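Local coordinates for histidine--tRNA ligase (Staphylococcus aureus, PDB 1QE0) that catalyses the ATP-dependent attachment of L-histidine to its cognate tRNA, releasing AMP and diphosphate, and works as a class II homodimer, at the interface of chains A and B. Numbering follows the deposited sequence. Chains: chain A/B, Histidine--tRNA ligase.

The interface of chains A and B. Residues chain A 8-9, 109, 111, 123; chain B 41-43.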
ATOM      1  N   THR A   8      19.564   0.957   4.724  1.00 19.71           N
ATOM      2  CA  THR A   8      18.432   0.271   4.123  1.00 20.60           C
ATOM      3  C   THR A   8      18.084  -0.919   5.053  1.00 23.57           C
ATOM      4  O   THR A   8      18.994  -1.511   5.644  1.00 26.53           O
ATOM      5  CB  THR A   8      18.856  -0.210   2.686  1.00 12.69           C
ATOM      6  OG1 THR A   8      18.259   0.595   1.680  1.00 11.35           O
ATOM      7  CG2 THR A   8      18.489  -1.575   2.437  1.00  8.90           C
ATOM      8  N   GLN A   9      16.791  -1.238   5.191  1.00 20.75           N
ATOM      9  CA  GLN A   9      16.311  -2.346   6.025  1.00 19.98           C
ATOM     10  C   GLN A   9      15.209  -3.145   5.305  1.00 22.06           C
ATOM     11  O   GLN A   9      14.498  -2.619   4.432  1.00 22.21           O
ATOM     12  CB  GLN A   9      15.697  -1.818   7.324  1.00 23.67           C
ATOM     13  CG  GLN A   9      14.461  -0.903   7.083  1.00 37.39           C
ATOM     14  CD  GLN A   9      13.482  -0.821   8.263  1.00 43.89           C
ATOM     15  OE1 GLN A   9      12.367  -0.280   8.136  1.00 43.99           O
ATOM     16  NE2 GLN A   9      13.889  -1.362   9.413  1.00 47.77           N
ATOM     17  N   PRO A 109       7.701   3.798  -1.105  1.00 13.12           N
ATOM     18  CA  PRO A 109       9.057   4.180  -0.715  1.00 14.73           C
ATOM     19  C   PRO A 109       9.594   5.390  -1.442  1.00 17.28           C
ATOM     20  O   PRO A 109       9.448   5.498  -2.666  1.00 20.47           O
ATOM     21  CB  PRO A 109       9.870   2.947  -1.087  1.00 15.02           C
ATOM     22  CG  PRO A 109       9.117   2.401  -2.238  1.00 12.34           C
ATOM     23  CD  PRO A 109       7.708   2.467  -1.718  1.00 12.55           C
ATOM     24  N   PHE A 111      13.310   7.942  -1.711  1.00 23.15           N
ATOM     25  CA  PHE A 111      14.758   7.755  -1.607  1.00 23.91           C
ATOM     26  C   PHE A 111      15.607   9.009  -1.435  1.00 28.76           C
ATOM     27  O   PHE A 111      15.887   9.716  -2.404  1.00 35.88           O
ATOM     28  CB  PHE A 111      15.248   7.021  -2.849  1.00 17.00           C
ATOM     29  CG  PHE A 111      14.511   5.761  -3.120  1.00 16.17           C
ATOM     30  CD1 PHE A 111      15.050   4.535  -2.725  1.00 13.78           C
ATOM     31  CD2 PHE A 111      13.238   5.792  -3.703  1.00 11.81           C
ATOM     32  CE1 PHE A 111      14.331   3.369  -2.906  1.00 10.61           C
ATOM     33  CE2 PHE A 111      12.507   4.632  -3.891  1.00  3.78           C
ATOM     34  CZ  PHE A 111      13.048   3.424  -3.490  1.00 13.69           C
ATOM     35  N   GLN A 123      16.070   4.602   2.172  1.00 14.34           N
ATOM     36  CA  GLN A 123      14.773   4.208   1.627  1.00 11.97           C
ATOM     37  C   GLN A 123      13.750   4.304   2.742  1.00 10.09           C
ATOM     38  O   GLN A 123      13.837   3.595   3.744  1.00 11.21           O
ATOM     39  CB  GLN A 123      14.759   2.778   1.098  1.00  5.33           C
ATOM     40  CG  GLN A 123      13.371   2.420   0.687  1.00 10.93           C
ATOM     41  CD  GLN A 123      13.263   1.173  -0.118  1.00 14.26           C
ATOM     42  OE1 GLN A 123      14.141   0.844  -0.901  1.00 23.22           O
ATOM     43  NE2 GLN A 123      12.141   0.497   0.013  1.00 18.98           N
TER
ATOM     44  N   PRO B  41      14.494  -4.015  -0.030  1.00  8.03           N
ATOM     45  CA  PRO B  41      14.711  -2.680  -0.577  1.00  6.20           C
ATOM     46  C   PRO B  41      14.558  -2.677  -2.087  1.00  7.69           C
ATOM     47  O   PRO B  41      14.637  -3.711  -2.736  1.00 10.62           O
ATOM     48  CB  PRO B  41      16.147  -2.399  -0.171  1.00  6.57           C
ATOM     49  CG  PRO B  41      16.256  -3.124   1.093  1.00  5.88           C
ATOM     50  CD  PRO B  41      15.651  -4.428   0.774  1.00 10.31           C
ATOM     51  N   ILE B  42      14.334  -1.508  -2.653  1.00  8.43           N
ATOM     52  CA  ILE B  42      14.165  -1.421  -4.091  1.00 11.64           C
ATOM     53  C   ILE B  42      15.486  -1.793  -4.781  1.00 13.17           C
ATOM     54  O   ILE B  42      15.508  -2.375  -5.859  1.00 15.98           O
ATOM     55  CB  ILE B  42      13.661  -0.007  -4.484  1.00  7.80           C
ATOM     56  CG1 ILE B  42      12.205   0.157  -4.041  1.00  2.00           C
ATOM     57  CG2 ILE B  42      13.837   0.226  -5.974  1.00  3.76           C
ATOM     58  CD1 ILE B  42      11.232  -0.572  -4.910  1.00  2.00           C
ATOM     59  N   PHE B  43      16.596  -1.499  -4.142  1.00 14.33           N
ATOM     60  CA  PHE B  43      17.853  -1.846  -4.746  1.00 18.20           C
ATOM     61  C   PHE B  43      18.678  -2.740  -3.803  1.00 24.14           C
ATOM     62  O   PHE B  43      18.447  -2.794  -2.577  1.00 23.21           O
ATOM     63  CB  PHE B  43      18.625  -0.578  -5.138  1.00 17.43           C
ATOM     64  CG  PHE B  43      18.785   0.409  -4.017  1.00 14.04           C
ATOM     65  CD1 PHE B  43      18.084   1.608  -4.039  1.00 12.22           C
ATOM     66  CD2 PHE B  43      19.595   0.122  -2.923  1.00  9.78           C
ATOM     67  CE1 PHE B  43      18.181   2.506  -2.974  1.00 17.47           C
ATOM     68  CE2 PHE B  43      19.696   1.014  -1.855  1.00 13.73           C
ATOM     69  CZ  PHE B  43      18.990   2.209  -1.878  1.00 12.95           C
TER
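The side-chain amide of A:Gln123 reaches across the dimer boundary to the backbone of B:Ile42. From CB the chain leaves with CG anti to the backbone N (chi1 175°) and runs on extended, which carries the carboxamide over to the partner loop. There the oxygen A:Gln123 OE1 accepts a hydrogen bond from B:Ile42 N at 2.9 Å. The bond is nearly straight, 176° at the hydrogen, and arrives in the carbonyl plane on a lone pair, a geometry that probably helps to set the rotation of the amide. A:Gln123 OE1 also rests 3.6 Å from B:Pro41 CA and 3.8 Å from B:Ile42 CG1, while the amide nitrogen NE2 stays at the margin of the contact. That same CG1 of B:Ile42 meets the ring of A:Phe111 at its edge and in the ring plane, 3.4 Å from CZ; B:Ile42 is met by both the amide and the aromatic rim, its side chain crossing each at about a right angle. The side chains of A:Phe111 and B:Phe43 slide past each other in opposite directions, with A:Phe111 CD1 3.7 Å from B:Phe43 CE1. With CG between its backbone N and carbonyl carbon (chi1 53°), the B:Phe43 ring is placed where CE1 faces A:Phe111 and CE2 lies 3.8 Å from A:Thr8 OG1, the hydroxyl. A:Thr8 also lies against the ring of B:Pro41, although the modelled spacing there is doubtful. On chain A, A:Phe111 ends strand 102-111 and A:Gln123 begins strand 123-132, while A:Thr8 belongs to an N-terminal loop; on chain B, the loop residues B:Pro41 and B:Ile42 lead into strand 43-45. The patch joins the synthetase regions of the homodimer and recurs, chains exchanged, across its two-fold axis.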